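Local atomic coordinates of galectin (Xenopus laevis, PDB entry 3WUD), a protein that binds beta-galactosides such as lactose, as a proto-type galectin of frog skin with a beta-sandwich carbohydrate-recognition domain. Residues S32-L37 with H47-F52; D57-I62 with N78-Q83. All coordinates share one frame; numbering follows the deposited sequence.

Contact 1: residues S32-L37 with H47-F52; sequences SFAINL and HFNPRF. With GAL (beta-D-galactopyranose), chain B; GLC (alpha-D-glucopyranose), chain C.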
ATOM      1  N   SER A  32      11.187  17.569  -5.861  1.00 17.10           N
ATOM      2  CA  SER A  32      11.619  16.594  -4.833  1.00 17.44           C
ATOM      3  C   SER A  32      10.478  15.549  -4.643  1.00 15.60           C
ATOM      4  O   SER A  32       9.354  15.745  -5.154  1.00 16.58           O
ATOM      5  CB  SER A  32      11.887  17.290  -3.475  1.00 19.52           C
ATOM      6  OG  SER A  32      10.716  17.862  -3.010  1.00 22.14           O
ATOM      7  N   PHE A  33      10.749  14.486  -3.983  1.00 14.86           N
ATOM      8  CA  PHE A  33       9.674  13.585  -3.520  1.00 14.72           C
ATOM      9  C   PHE A  33      10.114  13.013  -2.136  1.00 13.60           C
ATOM     10  O   PHE A  33      11.298  13.112  -1.766  1.00 13.82           O
ATOM     11  CB  PHE A  33       9.395  12.466  -4.549  1.00 15.71           C
ATOM     12  CG  PHE A  33      10.525  11.476  -4.756  1.00 17.35           C
ATOM     13  CD1 PHE A  33      10.530  10.254  -4.075  1.00 16.69           C
ATOM     14  CD2 PHE A  33      11.536  11.701  -5.694  1.00 17.18           C
ATOM     15  CE1 PHE A  33      11.540   9.343  -4.256  1.00 18.77           C
ATOM     16  CE2 PHE A  33      12.545  10.773  -5.909  1.00 16.95           C
ATOM     17  CZ  PHE A  33      12.544   9.598  -5.191  1.00 16.90           C
ATOM     18  N   ALA A  34       9.164  12.481  -1.347  1.00 12.53           N
ATOM     19  CA  ALA A  34       9.545  12.006  -0.011  1.00 13.84           C
ATOM     20  C   ALA A  34       8.795  10.719   0.215  1.00 11.90           C
ATOM     21  O   ALA A  34       7.621  10.597  -0.202  1.00 11.05           O
ATOM     22  CB  ALA A  34       9.209  13.046   1.071  1.00 15.46           C
ATOM     23  N   ILE A  35       9.482   9.771   0.859  1.00 14.04           N
ATOM     24  CA  ILE A  35       8.847   8.569   1.380  1.00 13.87           C
ATOM     25  C   ILE A  35       9.177   8.529   2.897  1.00 12.62           C
ATOM     26  O   ILE A  35      10.336   8.659   3.314  1.00 13.74           O
ATOM     27  CB  ILE A  35       9.454   7.331   0.730  1.00 14.32           C
ATOM     28  CG1 ILE A  35       9.241   7.349  -0.785  1.00 15.37           C
ATOM     29  CG2 ILE A  35       8.925   6.038   1.422  1.00 16.01           C
ATOM     30  CD1 ILE A  35      10.282   6.560  -1.474  1.00 17.69           C
ATOM     31  N   ASN A  36       8.117   8.466   3.679  1.00 11.78           N
ATOM     32  CA  ASN A  36       8.184   8.385   5.114  1.00 12.10           C
ATOM     33  C   ASN A  36       7.805   7.012   5.669  1.00 12.59           C
ATOM     34  O   ASN A  36       6.803   6.489   5.261  1.00 11.98           O
ATOM     35  CB  ASN A  36       7.195   9.388   5.613  1.00 11.94           C
ATOM     36  CG  ASN A  36       7.521  10.794   5.170  1.00 12.33           C
ATOM     37  OD1 ASN A  36       8.660  11.251   5.313  1.00 11.96           O
ATOM     38  ND2 ASN A  36       6.538  11.474   4.648  1.00 14.78           N
ATOM     39  N   LEU A  37       8.575   6.456   6.585  1.00 11.76           N
ATOM     40  CA  LEU A  37       8.255   5.183   7.246  0.50 13.20           C
ATOM     41  C   LEU A  37       8.337   5.419   8.738  1.00 12.71           C
ATOM     42  O   LEU A  37       9.305   6.064   9.214  1.00 12.82           O
ATOM     43  CB  LEU A  37       9.305   4.127   6.894  1.00 16.36           C
ATOM     44  CG  LEU A  37       9.337   3.505   5.513  1.00 19.44           C
ATOM     45  CD1 LEU A  37      10.283   2.305   5.609  1.00 22.48           C
ATOM     46  CD2 LEU A  37       7.975   3.023   5.159  1.00 22.60           C
ATOM     47  N   HIS A  47      12.402   9.919   7.043  1.00 12.96           N
ATOM     48  CA  HIS A  47      11.900  10.789   6.034  1.00 12.42           C
ATOM     49  C   HIS A  47      13.015  10.784   5.020  1.00 13.52           C
ATOM     50  O   HIS A  47      14.134  11.246   5.327  1.00 14.88           O
ATOM     51  CB  HIS A  47      11.648  12.196   6.597  1.00 12.20           C
ATOM     52  CG  HIS A  47      11.409  13.265   5.558  1.00 12.86           C
ATOM     53  ND1 HIS A  47      10.221  13.403   4.880  1.00 15.36           N
ATOM     54  CD2 HIS A  47      12.192  14.285   5.167  1.00 13.31           C
ATOM     55  CE1 HIS A  47      10.285  14.492   4.115  1.00 14.36           C
ATOM     56  NE2 HIS A  47      11.453  15.059   4.324  1.00 14.51           N
ATOM     57  N   PHE A  48      12.738  10.196   3.869  1.00 14.16           N
ATOM     58  CA  PHE A  48      13.662   9.953   2.780  1.00 12.70           C
ATOM     59  C   PHE A  48      13.284  10.889   1.642  1.00 11.90           C
ATOM     60  O   PHE A  48      12.204  10.768   1.065  1.00 15.59           O
ATOM     61  CB  PHE A  48      13.510   8.503   2.326  1.00 13.89           C
ATOM     62  CG  PHE A  48      14.331   8.145   1.139  1.00 14.62           C
ATOM     63  CD1 PHE A  48      15.670   7.803   1.296  1.00 15.07           C
ATOM     64  CD2 PHE A  48      13.777   8.129  -0.137  1.00 14.21           C
ATOM     65  CE1 PHE A  48      16.443   7.447   0.205  1.00 15.96           C
ATOM     66  CE2 PHE A  48      14.549   7.798  -1.264  1.00 14.93           C
ATOM     67  CZ  PHE A  48      15.896   7.487  -1.069  1.00 14.72           C
ATOM     68  N   ASN A  49      14.072  11.939   1.430  1.00 13.02           N
ATOM     69  CA  ASN A  49      13.700  13.047   0.574  1.00 13.14           C
ATOM     70  C   ASN A  49      14.756  13.456  -0.545  1.00 13.36           C
ATOM     71  O   ASN A  49      15.552  14.359  -0.330  1.00 13.01           O
ATOM     72  CB  ASN A  49      13.446  14.254   1.495  1.00 13.72           C
ATOM     73  CG  ASN A  49      12.877  15.486   0.789  1.00 16.52           C
ATOM     74  OD1 ASN A  49      13.113  16.589   1.260  1.00 16.20           O
ATOM     75  ND2 ASN A  49      12.120  15.319  -0.275  1.00 16.33           N
ATOM     76  N   PRO A  50      14.709  12.747  -1.712  1.00 12.57           N
ATOM     77  CA  PRO A  50      15.537  13.075  -2.834  1.00 12.72           C
ATOM     78  C   PRO A  50      15.046  14.429  -3.342  1.00 12.20           C
ATOM     79  O   PRO A  50      13.885  14.642  -3.480  1.00 14.74           O
ATOM     80  CB  PRO A  50      15.252  11.934  -3.835  1.00 11.32           C
ATOM     81  CG  PRO A  50      14.933  10.785  -2.949  1.00 12.39           C
ATOM     82  CD  PRO A  50      14.005  11.481  -1.964  1.00 13.04           C
ATOM     83  N   ARG A  51      15.986  15.333  -3.535  1.00 13.57           N
ATOM     84  CA  ARG A  51      15.746  16.653  -3.911  1.00 12.94           C
ATOM     85  C   ARG A  51      16.503  16.939  -5.220  1.00 14.66           C
ATOM     86  O   ARG A  51      17.773  16.919  -5.237  1.00 16.05           O
ATOM     87  CB  ARG A  51      16.278  17.626  -2.862  1.00 13.47           C
ATOM     88  CG  ARG A  51      15.550  17.488  -1.538  1.00 15.92           C
ATOM     89  CD  ARG A  51      15.967  18.532  -0.505  1.00 17.20           C
ATOM     90  NE  ARG A  51      15.188  18.388   0.739  1.00 18.32           N
ATOM     91  CZ  ARG A  51      15.470  19.055   1.870  1.00 18.03           C
ATOM     92  NH1 ARG A  51      16.447  19.934   1.887  1.00 20.23           N
ATOM     93  NH2 ARG A  51      14.722  18.897   2.959  1.00 16.45           N
ATOM     94  N   PHE A  52      15.724  17.235  -6.253  1.00 16.59           N
ATOM     95  CA  PHE A  52      16.244  17.675  -7.564  1.00 18.76           C
ATOM     96  C   PHE A  52      16.624  19.139  -7.494  1.00 20.34           C
ATOM     97  O   PHE A  52      17.736  19.508  -7.869  1.00 22.68           O
ATOM     98  CB  PHE A  52      15.184  17.485  -8.652  1.00 16.11           C
ATOM     99  CG  PHE A  52      14.845  16.058  -8.928  1.00 16.88           C
ATOM    100  CD1 PHE A  52      15.677  15.281  -9.698  1.00 18.13           C
ATOM    101  CD2 PHE A  52      13.684  15.506  -8.419  1.00 16.99           C
ATOM    102  CE1 PHE A  52      15.426  13.926  -9.909  1.00 19.66           C
ATOM    103  CE2 PHE A  52      13.401  14.156  -8.643  1.00 17.79           C
ATOM    104  CZ  PHE A  52      14.265  13.371  -9.375  1.00 17.36           C
TER
HETATM  105  C1  GAL B   2      12.911  20.784   5.480  1.00 17.14           C
HETATM  106  C2  GAL B   2      11.719  20.507   4.576  1.00 19.74           C
HETATM  107  C3  GAL B   2      10.841  19.351   5.056  1.00 16.22           C
HETATM  108  C4  GAL B   2      11.748  18.156   5.379  1.00 17.27           C
HETATM  109  C5  GAL B   2      12.890  18.608   6.300  1.00 15.40           C
HETATM  110  C6  GAL B   2      13.875  17.527   6.690  1.00 14.87           C
HETATM  111  O2  GAL B   2      10.887  21.658   4.520  1.00 19.09           O
HETATM  112  O3  GAL B   2       9.832  19.095   4.095  1.00 17.40           O
HETATM  113  O4  GAL B   2      12.297  17.617   4.168  1.00 16.75           O
HETATM  114  O5  GAL B   2      13.702  19.637   5.720  1.00 15.01           O
HETATM  115  O6  GAL B   2      14.904  17.972   7.552  1.00 16.76           O
HETATM  116  C1  GLC C   1      16.917  23.895   6.591  1.00 23.44           C
HETATM  117  C2  GLC C   1      17.207  22.856   5.531  1.00 18.08           C
HETATM  118  C3  GLC C   1      16.033  22.169   4.905  1.00 18.41           C
HETATM  119  C4  GLC C   1      14.756  22.185   5.775  1.00 16.24           C
HETATM  120  C5  GLC C   1      14.447  23.560   6.367  1.00 18.37           C
HETATM  121  C6  GLC C   1      13.452  23.485   7.478  1.00 21.47           C
HETATM  122  O1  GLC C   1      17.812  24.978   6.591  1.00 20.38           O
HETATM  123  O2  GLC C   1      18.185  23.179   4.564  1.00 19.10           O
HETATM  124  O3  GLC C   1      16.491  20.854   4.565  1.00 16.31           O
HETATM  125  O4  GLC C   1      13.742  21.832   4.904  1.00 17.28           O
HETATM  126  O5  GLC C   1      15.573  24.162   6.939  1.00 19.67           O
HETATM  127  O6  GLC C   1      13.244  24.834   7.886  1.00 32.04           O

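Contact 2: residues D57-I62 with N78-Q83; sequences DTNKII and NVFPFQ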
ATOM      1  N   ASP A  57      19.023  22.506  -2.297  1.00 22.67           N
ATOM      2  CA  ASP A  57      19.729  21.246  -2.518  1.00 21.67           C
ATOM      3  C   ASP A  57      19.434  20.787  -3.954  1.00 21.84           C
ATOM      4  O   ASP A  57      18.254  20.877  -4.376  1.00 24.27           O
ATOM      5  CB  ASP A  57      19.285  20.170  -1.525  1.00 21.58           C
ATOM      6  CG  ASP A  57      19.651  20.516  -0.128  1.00 22.86           C
ATOM      7  OD1 ASP A  57      20.779  20.977   0.109  1.00 20.21           O
ATOM      8  OD2 ASP A  57      18.759  20.388   0.724  1.00 20.45           O
ATOM      9  N   THR A  58      20.495  20.447  -4.711  1.00 21.31           N
ATOM     10  CA  THR A  58      20.446  19.940  -6.079  0.50 21.39           C
ATOM     11  C   THR A  58      21.032  18.540  -6.136  1.00 23.03           C
ATOM     12  O   THR A  58      22.220  18.316  -5.817  1.00 21.02           O
ATOM     13  CB  THR A  58      21.244  20.850  -7.061  1.00 26.86           C
ATOM     14  OG1 THR A  58      20.569  22.116  -7.142  1.00 27.23           O
ATOM     15  CG2 THR A  58      21.295  20.173  -8.506  1.00 29.94           C
ATOM     16  N   ASN A  59      20.202  17.557  -6.525  1.00 21.13           N
ATOM     17  CA  ASN A  59      20.620  16.170  -6.571  1.00 22.10           C
ATOM     18  C   ASN A  59      21.267  15.642  -5.312  1.00 21.03           C
ATOM     19  O   ASN A  59      22.354  15.033  -5.362  1.00 18.55           O
ATOM     20  CB  ASN A  59      21.483  15.895  -7.837  1.00 24.62           C
ATOM     21  CG  ASN A  59      20.735  16.245  -9.148  1.00 24.96           C
ATOM     22  OD1 ASN A  59      19.538  16.525  -9.164  1.00 27.87           O
ATOM     23  ND2 ASN A  59      21.461  16.226 -10.244  1.00 25.41           N
ATOM     24  N   LYS A  60      20.569  15.872  -4.166  1.00 17.51           N
ATOM     25  CA  LYS A  60      21.016  15.289  -2.907  1.00 19.08           C
ATOM     26  C   LYS A  60      19.833  14.524  -2.363  1.00 14.47           C
ATOM     27  O   LYS A  60      18.716  14.911  -2.574  1.00 18.54           O
ATOM     28  CB  LYS A  60      21.371  16.361  -1.872  1.00 19.64           C
ATOM     29  CG  LYS A  60      22.399  17.409  -2.349  1.00 22.24           C
ATOM     30  CD  LYS A  60      23.760  16.789  -2.388  1.00 20.67           C
ATOM     31  CE  LYS A  60      24.817  17.808  -2.850  1.00 22.45           C
ATOM     32  NZ  LYS A  60      24.846  17.791  -4.339  1.00 22.26           N
ATOM     33  N   ILE A  61      20.100  13.516  -1.560  1.00 16.47           N
ATOM     34  CA  ILE A  61      19.087  12.917  -0.761  1.00 15.84           C
ATOM     35  C   ILE A  61      19.214  13.485   0.686  1.00 15.39           C
ATOM     36  O   ILE A  61      20.274  13.304   1.345  1.00 16.47           O
ATOM     37  CB  ILE A  61      19.213  11.408  -0.679  1.00 14.69           C
ATOM     38  CG1 ILE A  61      19.176  10.776  -2.083  1.00 15.94           C
ATOM     39  CG2 ILE A  61      18.078  10.871   0.175  1.00 18.92           C
ATOM     40  CD1 ILE A  61      19.381   9.292  -2.052  1.00 15.84           C
ATOM     41  N   ILE A  62      18.133  14.088   1.171  1.00 14.74           N
ATOM     42  CA  ILE A  62      18.151  14.547   2.579  1.00 15.64           C
ATOM     43  C   ILE A  62      17.344  13.505   3.324  1.00 14.22           C
ATOM     44  O   ILE A  62      16.262  13.146   2.864  1.00 13.97           O
ATOM     45  CB  ILE A  62      17.462  15.883   2.686  1.00 16.26           C
ATOM     46  CG1 ILE A  62      18.398  16.997   2.232  1.00 20.16           C
ATOM     47  CG2 ILE A  62      17.048  16.180   4.136  1.00 17.53           C
ATOM     48  CD1 ILE A  62      19.224  16.765   0.984  1.00 22.44           C
ATOM     49  N   ASN A  78      25.139  12.408  -1.071  1.00 19.16           N
ATOM     50  CA  ASN A  78      25.432  12.751  -2.455  1.00 20.50           C
ATOM     51  C   ASN A  78      24.990  11.643  -3.460  1.00 21.81           C
ATOM     52  O   ASN A  78      24.803  11.905  -4.607  1.00 25.58           O
ATOM     53  CB  ASN A  78      26.929  13.106  -2.743  1.00 18.74           C
ATOM     54  CG  ASN A  78      27.397  14.338  -2.002  1.00 18.50           C
ATOM     55  OD1 ASN A  78      26.597  15.052  -1.404  1.00 19.55           O
ATOM     56  ND2 ASN A  78      28.705  14.616  -2.037  1.00 19.10           N
ATOM     57  N   VAL A  79      24.732  10.420  -3.028  1.00 22.46           N
ATOM     58  CA  VAL A  79      24.264   9.437  -4.015  1.00 24.13           C
ATOM     59  C   VAL A  79      22.917   9.886  -4.554  1.00 23.11           C
ATOM     60  O   VAL A  79      22.080  10.378  -3.797  1.00 19.12           O
ATOM     61  CB  VAL A  79      24.151   8.047  -3.408  1.00 25.91           C
ATOM     62  CG1 VAL A  79      23.051   7.976  -2.402  1.00 25.18           C
ATOM     63  CG2 VAL A  79      23.860   7.023  -4.497  1.00 31.74           C
ATOM     64  N   PHE A  80      22.695   9.704  -5.854  1.00 20.56           N
ATOM     65  CA  PHE A  80      21.461  10.196  -6.476  1.00 18.71           C
ATOM     66  C   PHE A  80      21.183   9.535  -7.813  1.00 19.52           C
ATOM     67  O   PHE A  80      21.349  10.160  -8.869  1.00 20.80           O
ATOM     68  CB  PHE A  80      21.556  11.708  -6.661  1.00 16.88           C
ATOM     69  CG  PHE A  80      20.224  12.404  -6.770  1.00 17.72           C
ATOM     70  CD1 PHE A  80      19.525  12.757  -5.629  1.00 17.54           C
ATOM     71  CD2 PHE A  80      19.667  12.787  -7.995  1.00 15.94           C
ATOM     72  CE1 PHE A  80      18.299  13.417  -5.708  1.00 16.10           C
ATOM     73  CE2 PHE A  80      18.411  13.386  -8.083  1.00 18.45           C
ATOM     74  CZ  PHE A  80      17.715  13.719  -6.906  1.00 17.45           C
ATOM     75  N   PRO A  81      20.719   8.311  -7.782  1.00 22.05           N
ATOM     76  CA  PRO A  81      20.385   7.597  -9.030  1.00 24.86           C
ATOM     77  C   PRO A  81      18.991   7.884  -9.568  1.00 25.82           C
ATOM     78  O   PRO A  81      18.331   6.964 -10.090  1.00 31.80           O
ATOM     79  CB  PRO A  81      20.386   6.168  -8.563  1.00 20.82           C
ATOM     80  CG  PRO A  81      19.867   6.267  -7.187  1.00 22.88           C
ATOM     81  CD  PRO A  81      20.511   7.476  -6.602  1.00 21.72           C
ATOM     82  N   PHE A  82      18.470   9.075  -9.360  1.00 22.19           N
ATOM     83  CA  PHE A  82      17.102   9.348  -9.751  1.00 20.78           C
ATOM     84  C   PHE A  82      17.055  10.262 -10.983  1.00 21.13           C
ATOM     85  O   PHE A  82      17.980  10.994 -11.211  1.00 24.91           O
ATOM     86  CB  PHE A  82      16.297   9.949  -8.562  1.00 21.01           C
ATOM     87  CG  PHE A  82      16.435   9.180  -7.284  1.00 17.19           C
ATOM     88  CD1 PHE A  82      15.671   8.054  -7.070  1.00 18.15           C
ATOM     89  CD2 PHE A  82      17.271   9.639  -6.247  1.00 17.55           C
ATOM     90  CE1 PHE A  82      15.821   7.344  -5.918  1.00 17.34           C
ATOM     91  CE2 PHE A  82      17.384   8.952  -5.073  1.00 19.18           C
ATOM     92  CZ  PHE A  82      16.647   7.817  -4.916  1.00 18.70           C
ATOM     93  N   GLN A  83      16.017  10.091 -11.820  1.00 22.66           N
ATOM     94  CA  GLN A  83      15.691  10.997 -12.917  1.00 24.00           C
ATOM     95  C   GLN A  83      14.233  11.383 -12.852  1.00 23.80           C
ATOM     96  O   GLN A  83      13.357  10.587 -12.522  1.00 21.22           O
ATOM     97  CB  GLN A  83      15.931  10.318 -14.289  1.00 30.78           C
ATOM     98  CG  GLN A  83      17.032   9.269 -14.248  1.00 35.90           C
ATOM     99  CD  GLN A  83      17.465   8.737 -15.614  1.00 43.84           C
ATOM    100  OE1 GLN A  83      16.643   8.497 -16.510  1.00 47.99           O
ATOM    101  NE2 GLN A  83      18.772   8.522 -15.762  1.00 47.71           N
TER

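Contact 1: residues S32-L37 with H47-F52
N36 and H47 form a non-hydrogen-bonded antiparallel pair whose side chains lie alongside each other, with the amide and imidazole planes nearly coplanar. H47 ND1 donates within its ring plane to a lone pair of N36 OD1 (2.7 Å), while S124 binds N36 ND2. This fixes the rotation of the imidazole and turns its far edge to the sugar, where H47 NE2 and galactose O4 share a 2.7 Å hydrogen bond. A34 CB packs obliquely against CE1 of the same ring.

N49, with CG anti to the backbone N (chi1 -173°), works as a two-ended bridge. Its ND2 donates to F33 O (2.8 Å), arriving well above the carbonyl plane, and its OD1 receives R51 NE (2.8 Å). That bond positions the extended arginine, whose NH1 reaches glucose O3 (2.8 Å) and whose NH2 reaches galactose O4 (3.0 Å). D57 adds a salt bridge to R51 NH1, so protein acceptors hold both NE and NH1 while the sugar takes NH1 and NH2.

On the core face of the sheet, F33 has CG between the backbone N and the carbonyl carbon (chi1 66°), which brings its ring under the proline. P50 CD sits over the ring centre, 4.0 Å from the F33 centroid, in a CH-pi contact. I35 and F48, a hydrogen-bonded pair, point the same way into the core against I90 and F92. In the galectin H-x-N-P-R signature, F48 and P50 pack on this core side, while H47, N49 and R51 turn to the polar face and line the lactose-binding pocket.

Contact 2: residues D57-I62 with N78-Q83
K60 NZ donates to T58 O (3.1 Å), curled back to it by bends at chi2 and chi4, while K60 CD passes N78 OD1 at 3.5 Å. Beside this lysine, N59 and I61 lie against V79, F80 and F82.

The main packing is around F80. Its side chain stands at about a right angle to that of N59, with CG anti to the backbone N (chi1 -157°), and the ring lies beneath the N59 backbone. N59 CA sits over the ring centre, 3.5 Å from the F80 centroid and almost on the normal, a CH-pi contact; the N59 amide lies only 16° from the ring plane, its OD1 3.5 Å from F80 CE2. F82 CD2 covers the opposite face, so the phenyl ring is sandwiched.

I61 reaches inward with its CD1, which meets the edge of the F82 ring at CE2 (3.6 Å) and V79 CG1 at 3.9 Å. The same methyl lies 3.4 Å from V79 O, a carbonyl buried here without a hydrogen-bonding partner.

N59 adopts the left-handed helical conformation, and N59 and K60 together face R51: a G1 beta bulge, covered by the loop between strands 70-77 and 86-95 of the galectin sandwich, with F80 and F82.

Contact 1 closes before contact 2 opens along the chain, and their centres lie 10 Å apart. Strands 43-51 and 60-67, one from each contact, follow each other in sequence and are antiparallel neighbours in the six-stranded sheet; N49 N probably hydrogen-bonds to I62 O between them. On the core side of the sheet, F52 CE1 packs on F80 CE2 at 3.5 Å and F33 meets F82 edge-to-face, which joins the contacts through their aromatic residues. On the glycan side, D57 OD2 is salt-bridged to R51 NH1, with I62 packing alongside. The hairpin of contact 1 meets the sugar directly, whereas contact 2 packs at the end of the sheet, beside the glucose end of the pocket.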